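Local coordinates for leucine-rich repeat protein TpLRR (Treponema pallidum, PDB 6MLX), which is of unknown function but is a secreted, probably periplasmic protein with a leucine-rich repeat fold, whose stack of repeats might offer a surface for binding other molecules, at residues S58-S63 against K81-E86; I108-S113 against V131-S136; V154-G159 against G178-K183. All blocks are in the same frame, centred on the assembly; numbering follows the deposited sequence.

Contact 1: S58-S63 against K81-E86; sequences SLVRVS and KLARIE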
loop_
_atom_site.group_PDB
_atom_site.type_symbol
_atom_site.label_atom_id
_atom_site.label_comp_id
_atom_site.label_asym_id
_atom_site.label_seq_id
_atom_site.Cartn_x
_atom_site.Cartn_y
_atom_site.Cartn_z
ATOM N N SER A 58 -18.205 1.738 -4.998
ATOM C CA SER A 58 -18.750 3.087 -4.955
ATOM C C SER A 58 -17.756 4.125 -4.452
ATOM O O SER A 58 -17.929 5.315 -4.733
ATOM C CB SER A 58 -19.977 3.111 -4.050
ATOM O OG SER A 58 -19.589 2.784 -2.724
ATOM N N LEU A 59 -16.740 3.714 -3.696
ATOM C CA LEU A 59 -15.901 4.663 -2.977
ATOM C C LEU A 59 -14.943 5.376 -3.919
ATOM O O LEU A 59 -14.321 4.750 -4.784
ATOM C CB LEU A 59 -15.132 3.948 -1.866
ATOM C CG LEU A 59 -15.995 3.815 -0.614
ATOM C CD1 LEU A 59 -15.403 2.838 0.383
ATOM C CD2 LEU A 59 -16.163 5.191 0.010
ATOM N N VAL A 60 -14.850 6.695 -3.749
ATOM C CA VAL A 60 -13.896 7.530 -4.460
ATOM C C VAL A 60 -12.820 8.069 -3.522
ATOM O O VAL A 60 -11.653 8.184 -3.907
ATOM C CB VAL A 60 -14.637 8.682 -5.179
ATOM C CG1 VAL A 60 -13.666 9.686 -5.818
ATOM C CG2 VAL A 60 -15.586 8.117 -6.228
ATOM N N ARG A 61 -13.193 8.388 -2.283
ATOM C CA ARG A 61 -12.278 8.942 -1.297
ATOM C C ARG A 61 -12.552 8.299 0.053
ATOM O O ARG A 61 -13.711 8.121 0.446
ATOM C CB ARG A 61 -12.423 10.473 -1.170
ATOM C CG ARG A 61 -12.413 11.256 -2.465
ATOM C CD ARG A 61 -13.260 12.521 -2.306
ATOM N NE ARG A 61 -13.803 12.990 -3.578
ATOM C CZ ARG A 61 -15.108 13.074 -3.840
ATOM N NH1 ARG A 61 -16.001 12.726 -2.910
ATOM N NH2 ARG A 61 -15.523 13.507 -5.030
ATOM N N VAL A 62 -11.478 7.943 0.752
ATOM C CA VAL A 62 -11.535 7.392 2.099
ATOM C C VAL A 62 -10.575 8.197 2.959
ATOM O O VAL A 62 -9.444 8.475 2.541
ATOM C CB VAL A 62 -11.161 5.898 2.121
ATOM C CG1 VAL A 62 -11.067 5.386 3.552
ATOM C CG2 VAL A 62 -12.172 5.083 1.327
ATOM N N SER A 63 -11.017 8.589 4.146
ATOM C CA SER A 63 -10.157 9.278 5.095
ATOM C C SER A 63 -10.072 8.436 6.356
ATOM O O SER A 63 -11.102 8.055 6.920
ATOM C CB SER A 63 -10.692 10.684 5.398
ATOM O OG SER A 63 -9.998 11.280 6.484
ATOM N N LYS A 81 -12.975 2.290 -7.827
ATOM C CA LYS A 81 -13.076 3.723 -8.053
ATOM C C LYS A 81 -12.249 4.538 -7.069
ATOM O O LYS A 81 -12.200 5.768 -7.193
ATOM C CB LYS A 81 -14.543 4.171 -7.996
ATOM C CG LYS A 81 -15.412 3.565 -9.103
ATOM C CD LYS A 81 -14.699 3.558 -10.450
ATOM C CE LYS A 81 -15.707 3.443 -11.613
ATOM N NZ LYS A 81 -15.137 2.783 -12.822
ATOM N N LEU A 82 -11.597 3.891 -6.103
ATOM C CA LEU A 82 -10.862 4.621 -5.074
ATOM C C LEU A 82 -9.730 5.438 -5.689
ATOM O O LEU A 82 -8.777 4.875 -6.243
ATOM C CB LEU A 82 -10.332 3.641 -4.019
ATOM C CG LEU A 82 -9.656 4.208 -2.771
ATOM C CD1 LEU A 82 -10.604 5.116 -1.998
ATOM C CD2 LEU A 82 -9.150 3.061 -1.903
ATOM N N ALA A 83 -9.839 6.771 -5.607
ATOM C CA ALA A 83 -8.864 7.693 -6.172
ATOM C C ALA A 83 -7.983 8.367 -5.130
ATOM O O ALA A 83 -6.852 8.748 -5.443
ATOM C CB ALA A 83 -9.570 8.781 -6.999
ATOM N N ARG A 84 -8.477 8.558 -3.913
ATOM C CA ARG A 84 -7.672 9.141 -2.854
ATOM C C ARG A 84 -7.964 8.428 -1.553
ATOM O O ARG A 84 -9.105 8.052 -1.285
ATOM C CB ARG A 84 -7.939 10.628 -2.672
ATOM C CG ARG A 84 -7.393 11.450 -3.757
ATOM C CD ARG A 84 -7.828 12.880 -3.551
ATOM N NE ARG A 84 -7.173 13.768 -4.494
ATOM C CZ ARG A 84 -5.903 14.147 -4.388
ATOM N NH1 ARG A 84 -5.159 13.680 -3.386
ATOM N NH2 ARG A 84 -5.380 14.967 -5.288
ATOM N N ILE A 85 -6.925 8.246 -0.745
ATOM C CA ILE A 85 -7.094 7.757 0.613
ATOM C C ILE A 85 -6.127 8.531 1.493
ATOM O O ILE A 85 -4.922 8.577 1.210
ATOM C CB ILE A 85 -6.874 6.234 0.731
ATOM C CG1 ILE A 85 -6.969 5.794 2.195
ATOM C CG2 ILE A 85 -5.545 5.808 0.096
ATOM C CD1 ILE A 85 -7.197 4.291 2.393
ATOM N N GLU A 86 -6.651 9.168 2.534
ATOM C CA GLU A 86 -5.841 9.948 3.456
ATOM C C GLU A 86 -5.306 8.991 4.508
ATOM O O GLU A 86 -6.069 8.464 5.331
ATOM C CB GLU A 86 -6.651 11.074 4.091
ATOM C CG GLU A 86 -7.062 12.200 3.128
ATOM C CD GLU A 86 -5.909 12.716 2.268
ATOM O OE1 GLU A 86 -4.828 13.023 2.848
ATOM O OE2 GLU A 86 -6.097 12.864 1.032
HETATM O O HOH W 1 -14.036 2.123 -5.293
#
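V62 holds the apolar centre. Its two methyls reach two different residues of 81-86. CG2 meets CD1 of L82 at 3.7 Å, and the two side chains cross at about a right angle. CG1 faces CD1 of I85 at a looser 4.2 Å. V62 and I85 lie side by side and point the same way. In each of them the first torsion is anti: CG1 of V62 (chi1 173°) and CG1 of I85 (chi1 176°) both stand opposite the backbone N. L82 reaches V62 with CG anti to its N, and the same CD1 also lies against the carbonyl O of V60. L59 is buried too and packs on F53 and V34. The contact joins equivalent turns of two successive leucine-rich repeats. Strands 61-63 and 84-86 run parallel, only 5° apart, and R61, V62 and S63 pair with R84, I85 and E86. V62 and I85 point to the interior of the solenoid, and the other two pairs to the outer face. The backbone bonds alternate across the strands. V62 N donates a hydrogen bond to R84 O at 3.1 Å, and E86 N donates to V62 O at 2.9 Å, nearly along the C=O axis. Earlier in the segments V60 O accepts two N-H groups. A83 N comes in on a lone pair at 2.9 Å, while R84 N arrives nearly along the C=O axis at 3.2 Å. At the start of the segments a water bridges L59 O and K81 N. On the outer face S63 OG lies beside CB of E86 at 4.1 Å. The chains of R61 and R84 lead away from the pairing, and their like charges do not touch. One face of the R61 guanidinium rests over CG1 of V60, off toward the rim.

Contact 2: I108-S113 against V131-S136; sequences IVFPRS and VVLPNS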
loop_
_atom_site.group_PDB
_atom_site.type_symbol
_atom_site.label_atom_id
_atom_site.label_comp_id
_atom_site.label_asym_id
_atom_site.label_seq_id
_atom_site.Cartn_x
_atom_site.Cartn_y
_atom_site.Cartn_z
ATOM N N ILE A 108 -0.514 8.016 -3.622
ATOM C CA ILE A 108 -0.726 7.764 -2.205
ATOM C C ILE A 108 0.482 8.308 -1.457
ATOM O O ILE A 108 1.613 8.238 -1.942
ATOM C CB ILE A 108 -0.969 6.258 -1.951
ATOM C CG1 ILE A 108 -1.432 6.000 -0.522
ATOM C CG2 ILE A 108 0.271 5.451 -2.291
ATOM C CD1 ILE A 108 -1.824 4.546 -0.305
ATOM N N VAL A 109 0.225 8.923 -0.309
ATOM C CA VAL A 109 1.270 9.513 0.515
ATOM C C VAL A 109 1.381 8.676 1.781
ATOM O O VAL A 109 0.424 8.584 2.559
ATOM C CB VAL A 109 0.986 10.982 0.856
ATOM C CG1 VAL A 109 2.080 11.510 1.758
ATOM C CG2 VAL A 109 0.864 11.836 -0.410
ATOM N N PHE A 110 2.521 8.074 1.977
ATOM C CA PHE A 110 2.689 7.204 3.137
ATOM C C PHE A 110 3.141 8.001 4.356
ATOM O O PHE A 110 4.014 8.860 4.247
ATOM C CB PHE A 110 3.707 6.123 2.857
ATOM C CG PHE A 110 3.251 5.101 1.877
ATOM C CD1 PHE A 110 2.114 4.349 2.116
ATOM C CD2 PHE A 110 3.971 4.874 0.721
ATOM C CE1 PHE A 110 1.698 3.398 1.214
ATOM C CE2 PHE A 110 3.571 3.910 -0.176
ATOM C CZ PHE A 110 2.437 3.173 0.061
ATOM N N PRO A 111 2.572 7.704 5.522
ATOM C CA PRO A 111 2.936 8.443 6.735
ATOM C C PRO A 111 4.315 8.071 7.245
ATOM O O PRO A 111 4.828 6.969 7.018
ATOM C CB PRO A 111 1.862 8.026 7.743
ATOM C CG PRO A 111 1.419 6.696 7.273
ATOM C CD PRO A 111 1.484 6.743 5.764
ATOM N N ARG A 112 4.899 9.014 7.990
ATOM C CA ARG A 112 6.212 8.787 8.578
ATOM C C ARG A 112 6.223 7.629 9.573
ATOM O O ARG A 112 7.303 7.184 9.968
ATOM C CB ARG A 112 6.702 10.088 9.233
ATOM C CG ARG A 112 8.143 10.032 9.767
ATOM C CD ARG A 112 8.885 11.319 9.469
ATOM N NE ARG A 112 10.130 11.482 10.216
ATOM C CZ ARG A 112 10.550 12.675 10.625
ATOM N NH1 ARG A 112 11.692 12.800 11.289
ATOM N NH2 ARG A 112 9.806 13.755 10.364
ATOM N N SER A 113 5.064 7.090 9.949
ATOM C CA SER A 113 5.002 5.985 10.890
ATOM C C SER A 113 4.977 4.601 10.238
ATOM O O SER A 113 5.097 3.597 10.954
ATOM C CB SER A 113 3.763 6.135 11.767
ATOM O OG SER A 113 2.606 6.322 10.949
ATOM N N VAL A 131 5.496 6.667 -6.101
ATOM C CA VAL A 131 5.459 6.273 -4.694
ATOM C C VAL A 131 6.784 6.632 -4.040
ATOM O O VAL A 131 7.865 6.457 -4.617
ATOM C CB VAL A 131 5.102 4.780 -4.452
ATOM C CG1 VAL A 131 4.860 4.040 -5.722
ATOM C CG2 VAL A 131 6.136 4.064 -3.566
ATOM N N VAL A 132 6.669 7.182 -2.843
ATOM C CA VAL A 132 7.798 7.551 -2.011
ATOM C C VAL A 132 7.667 6.750 -0.734
ATOM O O VAL A 132 6.697 6.919 0.008
ATOM C CB VAL A 132 7.815 9.056 -1.714
ATOM C CG1 VAL A 132 8.898 9.377 -0.696
ATOM C CG2 VAL A 132 8.002 9.834 -3.015
ATOM N N LEU A 133 8.625 5.877 -0.489
ATOM C CA LEU A 133 8.593 5.061 0.710
ATOM C C LEU A 133 9.423 5.751 1.787
ATOM O O LEU A 133 10.625 5.958 1.583
ATOM C CB LEU A 133 9.123 3.664 0.422
ATOM C CG LEU A 133 8.344 2.869 -0.647
ATOM C CD1 LEU A 133 9.078 1.607 -1.083
ATOM C CD2 LEU A 133 6.931 2.521 -0.160
ATOM N N PRO A 134 8.831 6.150 2.912
ATOM C CA PRO A 134 9.612 6.784 3.985
ATOM C C PRO A 134 10.666 5.847 4.560
ATOM O O PRO A 134 10.609 4.625 4.410
ATOM C CB PRO A 134 8.552 7.125 5.042
ATOM C CG PRO A 134 7.240 7.072 4.299
ATOM C CD PRO A 134 7.415 6.007 3.270
ATOM N N ASN A 135 11.642 6.443 5.248
ATOM C CA ASN A 135 12.719 5.645 5.822
ATOM C C ASN A 135 12.232 4.741 6.957
ATOM O O ASN A 135 12.913 3.768 7.286
ATOM C CB ASN A 135 13.856 6.559 6.292
ATOM C CG ASN A 135 14.626 7.207 5.122
ATOM O OD1 ASN A 135 14.612 6.706 3.997
ATOM N ND2 ASN A 135 15.302 8.319 5.400
ATOM N N SER A 136 11.058 5.022 7.535
ATOM C CA SER A 136 10.475 4.159 8.561
ATOM C C SER A 136 10.104 2.777 8.030
ATOM O O SER A 136 9.984 1.832 8.819
ATOM C CB SER A 136 9.226 4.817 9.143
ATOM O OG SER A 136 8.267 5.122 8.128
HETATM O O HOH W 2 4.276 8.441 -2.467
HETATM O O HOH W 3 4.837 8.838 0.410
HETATM O O HOH W 4 9.882 7.957 8.093
#
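V132 O and V131 CG2 stand at the edge of the F110 ring. The carbonyl O of V132 lies in the ring plane, 3.5 Å from CD2. CG2 of V131 stands near that plane, at 4.3 Å from CE2. Two further groups approach obliquely. CD2 of L133 comes within 3.6 Å of CE2, with the F110 and L133 side chains side by side and pointing the same way. CD of P134 is the other, and it lies 3.7 Å from CB of F110, so the proline ring packs against the root of the aromatic side chain. CG of F110 is anti to its own carbonyl carbon (chi1 -70°), which turns the ring toward the second segment. CG of P134 lies against the carbonyl oxygens of F110 and P111. The backbones run in nearly the same direction but are too far apart for direct pairing, 6.7 Å between CA of F110 and CA of L133. Waters take the place of strand bonds. One accepts from V132 N and donates to I108 O. A second accepts from F110 N and donates to V132 O, so the carbonyl at the ring edge is also hydrated. S136 OG is hydrogen-bonded to L114 O and also lies 2.9 Å from R112 O. A third water links S136 N to R112 O through longer bonds. These segments belong to successive turns of the leucine-rich repeat solenoid, past the end of the strand pairing, where the chain leaves the sheet side and turns toward strands 116-117 and 139-140. I108 packs on L87 and F122. S113 OG bonds back to L91 O in the preceding repeat. On the other side, V131 and L133 bond through their backbones to strand 153-155, the next in the parallel sheet.

Contact 3: V154-G159 against G178-K183; sequences VRLPVG and GNLPEK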
loop_
_atom_site.group_PDB
_atom_site.type_symbol
_atom_site.label_atom_id
_atom_site.label_comp_id
_atom_site.label_asym_id
_atom_site.label_seq_id
_atom_site.Cartn_x
_atom_site.Cartn_y
_atom_site.Cartn_z
ATOM N N VAL A 154 9.750 5.204 -8.040
ATOM C CA VAL A 154 9.711 4.669 -6.683
ATOM C C VAL A 154 10.963 5.125 -5.953
ATOM O O VAL A 154 12.081 4.901 -6.435
ATOM C CB VAL A 154 9.635 3.128 -6.659
ATOM C CG1 VAL A 154 9.770 2.618 -5.221
ATOM C CG2 VAL A 154 8.342 2.642 -7.274
ATOM N N ARG A 155 10.786 5.758 -4.800
ATOM C CA ARG A 155 11.899 6.044 -3.905
ATOM C C ARG A 155 11.872 5.016 -2.782
ATOM O O ARG A 155 10.860 4.874 -2.087
ATOM C CB ARG A 155 11.837 7.462 -3.342
ATOM C CG ARG A 155 13.033 7.823 -2.421
ATOM C CD ARG A 155 12.773 9.131 -1.646
ATOM N NE ARG A 155 12.494 10.253 -2.543
ATOM C CZ ARG A 155 11.875 11.378 -2.186
ATOM N NH1 ARG A 155 11.454 11.555 -0.935
ATOM N NH2 ARG A 155 11.663 12.325 -3.088
ATOM N N LEU A 156 12.973 4.295 -2.627
ATOM C CA LEU A 156 13.091 3.259 -1.619
ATOM C C LEU A 156 13.456 3.859 -0.262
ATOM O O LEU A 156 14.015 4.958 -0.188
ATOM C CB LEU A 156 14.154 2.253 -2.042
ATOM C CG LEU A 156 13.872 1.459 -3.321
ATOM C CD1 LEU A 156 15.150 0.793 -3.784
ATOM C CD2 LEU A 156 12.794 0.429 -3.070
ATOM N N PRO A 157 13.157 3.148 0.831
ATOM C CA PRO A 157 13.680 3.568 2.139
ATOM C C PRO A 157 15.202 3.503 2.119
ATOM O O PRO A 157 15.797 2.637 1.476
ATOM C CB PRO A 157 13.090 2.537 3.115
ATOM C CG PRO A 157 12.083 1.777 2.351
ATOM C CD PRO A 157 12.490 1.840 0.915
ATOM N N VAL A 158 15.836 4.419 2.846
ATOM C CA VAL A 158 17.294 4.525 2.799
ATOM C C VAL A 158 17.970 3.217 3.234
ATOM O O VAL A 158 18.991 2.816 2.666
ATOM C CB VAL A 158 17.766 5.738 3.634
ATOM C CG1 VAL A 158 17.821 5.405 5.095
ATOM C CG2 VAL A 158 19.111 6.213 3.163
ATOM N N GLY A 159 17.419 2.519 4.214
ATOM C CA GLY A 159 18.174 1.388 4.726
ATOM C C GLY A 159 17.832 0.028 4.145
ATOM O O GLY A 159 18.232 -1.005 4.702
ATOM N N GLY A 178 14.748 5.613 -6.825
ATOM C CA GLY A 178 15.571 6.441 -5.967
ATOM C C GLY A 178 15.994 5.727 -4.697
ATOM O O GLY A 178 15.375 4.752 -4.257
ATOM N N ASN A 179 17.088 6.219 -4.104
ATOM C CA ASN A 179 17.601 5.646 -2.862
ATOM C C ASN A 179 17.996 4.194 -3.043
ATOM O O ASN A 179 17.756 3.364 -2.168
ATOM C CB ASN A 179 16.582 5.743 -1.727
ATOM C CG ASN A 179 16.777 6.945 -0.902
ATOM O OD1 ASN A 179 17.749 7.660 -1.085
ATOM N ND2 ASN A 179 15.869 7.182 0.035
ATOM N N LEU A 180 18.530 3.869 -4.201
ATOM C CA LEU A 180 19.048 2.528 -4.396
ATOM C C LEU A 180 20.303 2.382 -3.545
ATOM O O LEU A 180 21.180 3.250 -3.599
ATOM C CB LEU A 180 19.351 2.289 -5.868
ATOM C CG LEU A 180 19.562 0.854 -6.335
ATOM C CD1 LEU A 180 18.422 -0.067 -5.911
ATOM C CD2 LEU A 180 19.723 0.849 -7.859
ATOM N N PRO A 181 20.415 1.346 -2.728
ATOM C CA PRO A 181 21.504 1.293 -1.746
ATOM C C PRO A 181 22.844 0.930 -2.371
ATOM O O PRO A 181 22.959 0.520 -3.529
ATOM C CB PRO A 181 21.060 0.203 -0.768
ATOM C CG PRO A 181 19.612 -0.065 -1.097
ATOM C CD PRO A 181 19.441 0.262 -2.533
ATOM N N GLU A 182 23.875 1.073 -1.546
ATOM C CA GLU A 182 25.208 0.633 -1.914
ATOM C C GLU A 182 25.332 -0.882 -1.867
ATOM O O GLU A 182 26.237 -1.449 -2.489
ATOM C CB GLU A 182 26.202 1.305 -0.969
ATOM C CG GLU A 182 25.841 2.776 -0.713
ATOM C CD GLU A 182 26.464 3.690 -1.753
ATOM O OE1 GLU A 182 27.654 3.483 -2.057
ATOM O OE2 GLU A 182 25.776 4.598 -2.282
ATOM N N LYS A 183 24.434 -1.546 -1.149
ATOM C CA LYS A 183 24.432 -2.994 -1.060
ATOM C C LYS A 183 23.015 -3.436 -0.722
ATOM O O LYS A 183 22.371 -2.851 0.151
ATOM C CB LYS A 183 25.439 -3.472 -0.004
ATOM C CG LYS A 183 25.041 -4.727 0.739
ATOM C CD LYS A 183 26.199 -5.199 1.620
ATOM C CE LYS A 183 26.345 -4.297 2.864
ATOM N NZ LYS A 183 25.328 -4.605 3.949
HETATM O O HOH W 5 19.704 3.537 0.346
#
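N179 has a left-handed backbone (phi 61°, psi 36°) and a chi1 of -94°, and together these direct its amide to segment 154-159. ND2 donates to L156 O at 2.9 Å, nearly along the C=O axis. The acceptor lies in the amide plane. CB of N179 also sits close to this oxygen, at 3.1 Å. R155 has CG anti to the backbone N, so its methylene chain passes ND2 at 3.8 Å from CG. The guanidinium and amide planes are steeply inclined to each other. L156, with CG anti to its carbonyl carbon, places CD1 4.0 Å from CD1 of L180. L180 then packs on helix 199-207. Two backbone bonds hold the start of the contact. G178 N donates to V154 O at 2.8 Å in the carbonyl plane. L156 N returns a straight bond to G178 O, from above that carbonyl's plane. Beyond N179 a water spans V158 O and N179 O. R155 and G178 form a parallel bridge at the end of a sheet whose last strand is 176-178. Such parallel pairing between successive turns is typical of a leucine-rich repeat solenoid, here near its C-terminal helix.

How the contacts relate
All three contacts join neighbouring turns of the solenoid. Contact 1 has the fullest strand pairing and the largest buried surface: backbone bonds run over an aliphatic interior, in the sheet of 33-35, 61-63 and 84-86. Contacts 2 and 3 reach another parallel sheet, through 130-132 and 153-155. Contact 2 lies past the paired strands, where waters bridge the backbones and an aromatic ring is buried between them. Contact 3 is at the last strand of its sheet, farthest from the chain centre, and adds an asparagine side chain to its backbone bonds. N135 OD1 and V158 N join contacts 2 and 3 by a probable hydrogen bond. I85 packs on I108 between contacts 1 and 2. Contacts 1 and 3 lie about 29 Å apart, centre to centre.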